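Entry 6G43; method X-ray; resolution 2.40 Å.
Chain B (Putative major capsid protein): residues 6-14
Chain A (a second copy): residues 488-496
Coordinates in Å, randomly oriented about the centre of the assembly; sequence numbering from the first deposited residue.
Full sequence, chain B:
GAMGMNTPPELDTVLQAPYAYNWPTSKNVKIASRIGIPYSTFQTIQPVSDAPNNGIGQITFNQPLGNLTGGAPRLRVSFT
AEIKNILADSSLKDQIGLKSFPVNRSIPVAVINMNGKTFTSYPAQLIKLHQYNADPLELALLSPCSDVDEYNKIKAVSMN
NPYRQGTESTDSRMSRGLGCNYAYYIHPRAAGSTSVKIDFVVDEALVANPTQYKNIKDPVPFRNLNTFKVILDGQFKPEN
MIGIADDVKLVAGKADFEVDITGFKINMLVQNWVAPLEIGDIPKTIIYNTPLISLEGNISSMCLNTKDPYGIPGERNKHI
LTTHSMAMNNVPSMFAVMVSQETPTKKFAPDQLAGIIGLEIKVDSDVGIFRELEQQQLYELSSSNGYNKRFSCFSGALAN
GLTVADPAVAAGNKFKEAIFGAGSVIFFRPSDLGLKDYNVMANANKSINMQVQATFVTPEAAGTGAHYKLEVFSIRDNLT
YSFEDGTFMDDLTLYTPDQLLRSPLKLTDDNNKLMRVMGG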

ATOM      1  N   ASN B   6     -46.456   4.656  -9.320  1.00 38.34           N
ATOM      2  CA  ASN B   6     -45.084   4.050  -9.341  1.00 38.19           C
ATOM      3  C   ASN B   6     -44.874   3.090  -8.172  1.00 38.29           C
ATOM      4  O   ASN B   6     -45.324   3.352  -7.056  1.00 37.62           O
ATOM      5  CB  ASN B   6     -43.996   5.129  -9.309  1.00 37.93           C
ATOM      6  CG  ASN B   6     -43.998   5.999 -10.554  1.00 37.55           C
ATOM      7  OD1 ASN B   6     -43.695   5.526 -11.648  1.00 37.42           O
ATOM      8  ND2 ASN B   6     -44.338   7.275 -10.395  1.00 37.56           N
ATOM      9  N   THR B   7     -44.179   1.988  -8.447  1.00 38.83           N
ATOM     10  CA  THR B   7     -43.892   0.959  -7.450  1.00 39.32           C
ATOM     11  C   THR B   7     -42.487   0.383  -7.710  1.00 39.31           C
ATOM     12  O   THR B   7     -42.099   0.225  -8.874  1.00 38.90           O
ATOM     13  CB  THR B   7     -44.969  -0.155  -7.465  1.00 39.74           C
ATOM     14  OG1 THR B   7     -44.659  -1.146  -6.479  1.00 40.48           O
ATOM     15  CG2 THR B   7     -45.088  -0.826  -8.842  1.00 39.76           C
ATOM     16  N   PRO B   8     -41.713   0.087  -6.639  1.00 39.43           N
ATOM     17  CA  PRO B   8     -40.378  -0.492  -6.849  1.00 39.55           C
ATOM     18  C   PRO B   8     -40.427  -1.841  -7.573  1.00 39.56           C
ATOM     19  O   PRO B   8     -41.290  -2.664  -7.255  1.00 38.56           O
ATOM     20  CB  PRO B   8     -39.838  -0.685  -5.424  1.00 39.62           C
ATOM     21  CG  PRO B   8     -40.622   0.251  -4.580  1.00 39.73           C
ATOM     22  CD  PRO B   8     -41.979   0.328  -5.207  1.00 39.70           C
ATOM     23  N   PRO B   9     -39.513  -2.067  -8.539  1.00 39.87           N
ATOM     24  CA  PRO B   9     -39.521  -3.334  -9.267  1.00 40.10           C
ATOM     25  C   PRO B   9     -39.048  -4.501  -8.403  1.00 40.69           C
ATOM     26  O   PRO B   9     -38.329  -4.302  -7.419  1.00 39.96           O
ATOM     27  CB  PRO B   9     -38.544  -3.081 -10.417  1.00 40.00           C
ATOM     28  CG  PRO B   9     -37.582  -2.090  -9.866  1.00 39.96           C
ATOM     29  CD  PRO B   9     -38.389  -1.207  -8.957  1.00 39.99           C
ATOM     30  N   GLU B  10     -39.468  -5.704  -8.778  1.00 41.87           N
ATOM     31  CA  GLU B  10     -39.086  -6.926  -8.085  1.00 42.29           C
ATOM     32  C   GLU B  10     -37.628  -7.249  -8.407  1.00 40.59           C
ATOM     33  O   GLU B  10     -37.238  -7.255  -9.578  1.00 40.55           O
ATOM     34  CB  GLU B  10     -40.011  -8.067  -8.524  1.00 44.59           C
ATOM     35  CG  GLU B  10     -39.947  -9.333  -7.667  1.00 46.69           C
ATOM     36  CD  GLU B  10     -38.923 -10.371  -8.138  1.00 48.95           C
ATOM     37  OE1 GLU B  10     -38.382 -10.257  -9.266  1.00 50.39           O
ATOM     38  OE2 GLU B  10     -38.656 -11.328  -7.368  1.00 50.89           O
ATOM     39  N   LEU B  11     -36.833  -7.494  -7.365  1.00 38.68           N
ATOM     40  CA  LEU B  11     -35.410  -7.812  -7.504  1.00 37.68           C
ATOM     41  C   LEU B  11     -35.152  -9.237  -7.038  1.00 37.23           C
ATOM     42  O   LEU B  11     -35.638  -9.640  -5.981  1.00 36.75           O
ATOM     43  CB  LEU B  11     -34.564  -6.841  -6.678  1.00 37.11           C
ATOM     44  CG  LEU B  11     -34.664  -5.357  -7.042  1.00 36.74           C
ATOM     45  CD1 LEU B  11     -33.940  -4.504  -6.010  1.00 36.46           C
ATOM     46  CD2 LEU B  11     -34.105  -5.101  -8.432  1.00 36.61           C
ATOM     47  N   ASP B  12     -34.386  -9.991  -7.826  1.00 37.46           N
ATOM     48  CA  ASP B  12     -34.042 -11.373  -7.491  1.00 37.63           C
ATOM     49  C   ASP B  12     -33.030 -11.415  -6.357  1.00 37.06           C
ATOM     50  O   ASP B  12     -32.272 -10.460  -6.155  1.00 36.85           O
ATOM     51  CB  ASP B  12     -33.466 -12.101  -8.710  1.00 38.34           C
ATOM     52  CG  ASP B  12     -34.441 -12.171  -9.874  1.00 39.00           C
ATOM     53  OD1 ASP B  12     -35.665 -12.294  -9.639  1.00 39.27           O
ATOM     54  OD2 ASP B  12     -33.973 -12.107 -11.032  1.00 39.58           O
ATOM     55  N   THR B  13     -33.026 -12.530  -5.628  1.00 36.26           N
ATOM     56  CA  THR B  13     -32.167 -12.709  -4.457  1.00 35.77           C
ATOM     57  C   THR B  13     -31.069 -13.744  -4.698  1.00 35.37           C
ATOM     58  O   THR B  13     -31.211 -14.633  -5.539  1.00 35.72           O
ATOM     59  CB  THR B  13     -32.988 -13.118  -3.217  1.00 35.65           C
ATOM     60  OG1 THR B  13     -33.861 -14.205  -3.550  1.00 35.73           O
ATOM     61  CG2 THR B  13     -33.813 -11.948  -2.711  1.00 35.40           C
ATOM     62  N   VAL B  14     -29.970 -13.596  -3.959  1.00 34.86           N
ATOM     63  CA  VAL B  14     -28.880 -14.576  -3.925  1.00 34.99           C
ATOM     64  C   VAL B  14     -28.400 -14.750  -2.486  1.00 35.27           C
ATOM     65  O   VAL B  14     -28.548 -13.849  -1.661  1.00 35.09           O
ATOM     66  CB  VAL B  14     -27.692 -14.176  -4.834  1.00 34.74           C
ATOM     67  CG1 VAL B  14     -28.105 -14.233  -6.297  1.00 34.71           C
ATOM     68  CG2 VAL B  14     -27.143 -12.794  -4.484  1.00 34.63           C
TER
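Chain A (488-496) FMDDLTLYT

Chain A runs alongside the N-terminal segment of chain B in roughly the same direction, the two end-to-end vectors lying 33° apart. Their backbones keep well separated, with the nearest CA atoms 7.8 to 8.7 Å apart in the register A:Met489 to B:Pro8, A:Thr493 to B:Leu11 and A:Tyr495 to B:Thr13. At that spacing side chains must fill the gap, and no clear hydrogen bond crosses it.

From A:Phe488 to A:Leu492 chain A is a strand, and its extended backbone sets an alternating rule: A:Phe488 is out of reach, A:Met489 points toward chain B, A:Asp490 away, A:Asp491 toward. A:Met489, a selenomethionine with rotamers m, t and p, reaches out so that SE lies 3.7 Å from B:Asn6 O, while its CE packs 3.9 Å from B:Pro8 CD. The same proline ring also meets A:Asp491, whose OD2 comes 3.6 Å from B:Pro8 CG; one ring thus meets two residues on the same side of the strand, with A:Asp490 between them.

The strand ends at A:Leu492; the CA-to-CB bond of A:Thr493 points sideways, and A:Thr493 CG2 comes no nearer than 5.0 Å to B:Leu11 CD1. A weak backbone hydrogen bond, 3.4 Å from A:Leu494 N to A:Leu492 O, closes a tight turn round A:Thr493. A:Leu494 itself stays clear of chain B.

A:Tyr495 then points back toward chain B and gives up more area, 71 Å², than any other residue here. Its chi1 is m. B:Thr13 CG2 sits almost on the ring normal, 3.4 Å from the centroid of the A:Tyr495 ring, a CH-pi contact over one face. Meanwhile A:Tyr495 OH ends 3.2 Å from B:Leu11 O and 3.6 Å from B:Leu11 CB, so a single aromatic residue bridges two alternate positions of chain B. A:Thr496 leaves the contact and caps the helix that follows.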

ATOM      1  N   PHE A 488     -39.239   9.922  -6.955  1.00 28.30           N
ATOM      2  CA  PHE A 488     -38.224   9.225  -6.179  1.00 28.49           C
ATOM      3  C   PHE A 488     -38.910   8.506  -5.016  1.00 29.33           C
ATOM      4  O   PHE A 488     -39.806   9.062  -4.379  1.00 29.27           O
ATOM      5  CB  PHE A 488     -37.183  10.213  -5.648  1.00 28.06           C
ATOM      6  CG  PHE A 488     -36.128  10.587  -6.651  1.00 27.78           C
ATOM      7  CD1 PHE A 488     -36.346  11.617  -7.560  1.00 27.60           C
ATOM      8  CD2 PHE A 488     -34.904   9.922  -6.678  1.00 27.59           C
ATOM      9  CE1 PHE A 488     -35.369  11.968  -8.483  1.00 27.52           C
ATOM     10  CE2 PHE A 488     -33.924  10.270  -7.596  1.00 27.32           C
ATOM     11  CZ  PHE A 488     -34.156  11.294  -8.500  1.00 27.44           C
HETATM   12  N   MSE A 489     -38.497   7.265  -4.770  1.00 30.40           N
HETATM   13  CA  MSE A 489     -38.949   6.476  -3.622  1.00 31.61           C
HETATM   14  C   MSE A 489     -37.740   5.816  -3.029  1.00 31.58           C
HETATM   15  O   MSE A 489     -36.708   5.688  -3.692  1.00 31.45           O
HETATM   16  CB  MSE A 489     -39.915   5.371  -4.047  1.00 32.64           C
HETATM   17  CG  MSE A 489     -41.261   5.910  -4.520  1.00 33.97           C
HETATM   18 SE   MSE A 489     -42.356   4.425  -5.219  1.00 36.16          SE
HETATM   19  CE  MSE A 489     -42.955   3.721  -3.478  1.00 36.04           C
ATOM     20  N   ASP A 490     -37.853   5.399  -1.770  1.00 31.67           N
ATOM     21  CA  ASP A 490     -36.857   4.523  -1.152  1.00 32.03           C
ATOM     22  C   ASP A 490     -37.530   3.504  -0.236  1.00 32.42           C
ATOM     23  O   ASP A 490     -38.566   3.789   0.364  1.00 32.63           O
ATOM     24  CB  ASP A 490     -35.761   5.322  -0.418  1.00 32.26           C
ATOM     25  CG  ASP A 490     -36.260   6.036   0.840  1.00 32.06           C
ATOM     26  OD1 ASP A 490     -37.446   6.419   0.917  1.00 32.06           O
ATOM     27  OD2 ASP A 490     -35.439   6.224   1.759  1.00 32.13           O
ATOM     28  N   ASP A 491     -36.936   2.314  -0.157  1.00 32.98           N
ATOM     29  CA  ASP A 491     -37.461   1.211   0.643  1.00 33.39           C
ATOM     30  C   ASP A 491     -36.337   0.267   1.046  1.00 32.63           C
ATOM     31  O   ASP A 491     -35.304   0.178   0.372  1.00 32.33           O
ATOM     32  CB  ASP A 491     -38.520   0.417  -0.146  1.00 34.36           C
ATOM     33  CG  ASP A 491     -39.903   1.052  -0.092  1.00 35.73           C
ATOM     34  OD1 ASP A 491     -40.402   1.310   1.025  1.00 36.19           O
ATOM     35  OD2 ASP A 491     -40.497   1.288  -1.169  1.00 36.94           O
ATOM     36  N   LEU A 492     -36.556  -0.437   2.151  1.00 32.15           N
ATOM     37  CA  LEU A 492     -35.677  -1.520   2.569  1.00 32.16           C
ATOM     38  C   LEU A 492     -35.890  -2.699   1.627  1.00 32.14           C
ATOM     39  O   LEU A 492     -36.974  -2.861   1.061  1.00 32.03           O
ATOM     40  CB  LEU A 492     -35.981  -1.939   4.010  1.00 32.09           C
ATOM     41  CG  LEU A 492     -35.865  -0.864   5.100  1.00 32.06           C
ATOM     42  CD1 LEU A 492     -36.317  -1.419   6.442  1.00 31.91           C
ATOM     43  CD2 LEU A 492     -34.446  -0.327   5.199  1.00 32.12           C
ATOM     44  N   THR A 493     -34.848  -3.503   1.449  1.00 32.33           N
ATOM     45  CA  THR A 493     -34.907  -4.679   0.588  1.00 32.51           C
ATOM     46  C   THR A 493     -35.177  -5.913   1.444  1.00 32.51           C
ATOM     47  O   THR A 493     -34.252  -6.640   1.801  1.00 33.16           O
ATOM     48  CB  THR A 493     -33.594  -4.849  -0.196  1.00 32.83           C
ATOM     49  OG1 THR A 493     -32.485  -4.901   0.714  1.00 32.86           O
ATOM     50  CG2 THR A 493     -33.400  -3.687  -1.157  1.00 32.80           C
ATOM     51  N   LEU A 494     -36.452  -6.131   1.775  1.00 32.58           N
ATOM     52  CA  LEU A 494     -36.859  -7.202   2.690  1.00 32.51           C
ATOM     53  C   LEU A 494     -37.513  -8.369   1.958  1.00 32.74           C
ATOM     54  O   LEU A 494     -38.296  -8.169   1.030  1.00 33.12           O
ATOM     55  CB  LEU A 494     -37.822  -6.658   3.746  1.00 32.29           C
ATOM     56  CG  LEU A 494     -37.314  -5.498   4.606  1.00 32.31           C
ATOM     57  CD1 LEU A 494     -38.396  -5.067   5.587  1.00 32.24           C
ATOM     58  CD2 LEU A 494     -36.034  -5.860   5.350  1.00 32.07           C
ATOM     59  N   TYR A 495     -37.172  -9.584   2.389  1.00 32.86           N
ATOM     60  CA  TYR A 495     -37.715 -10.831   1.844  1.00 32.98           C
ATOM     61  C   TYR A 495     -37.990 -11.785   3.004  1.00 33.49           C
ATOM     62  O   TYR A 495     -37.474 -11.587   4.106  1.00 33.44           O
ATOM     63  CB  TYR A 495     -36.722 -11.464   0.859  1.00 33.06           C
ATOM     64  CG  TYR A 495     -36.308 -10.541  -0.270  1.00 33.22           C
ATOM     65  CD1 TYR A 495     -35.239  -9.654  -0.114  1.00 32.89           C
ATOM     66  CD2 TYR A 495     -36.989 -10.541  -1.490  1.00 33.07           C
ATOM     67  CE1 TYR A 495     -34.863  -8.794  -1.136  1.00 32.81           C
ATOM     68  CE2 TYR A 495     -36.616  -9.685  -2.519  1.00 33.08           C
ATOM     69  CZ  TYR A 495     -35.552  -8.814  -2.336  1.00 32.92           C
ATOM     70  OH  TYR A 495     -35.171  -7.966  -3.346  1.00 33.13           O
ATOM     71  N   THR A 496     -38.804 -12.812   2.765  1.00 33.83           N
ATOM     72  CA  THR A 496     -39.091 -13.820   3.792  1.00 34.30           C
ATOM     73  C   THR A 496     -37.862 -14.717   4.007  1.00 34.97           C
ATOM     74  O   THR A 496     -37.057 -14.882   3.086  1.00 35.14           O
ATOM     75  CB  THR A 496     -40.302 -14.710   3.429  1.00 33.94           C
ATOM     76  OG1 THR A 496     -40.035 -15.431   2.220  1.00 33.72           O
ATOM     77  CG2 THR A 496     -41.565 -13.873   3.259  1.00 33.65           C
TER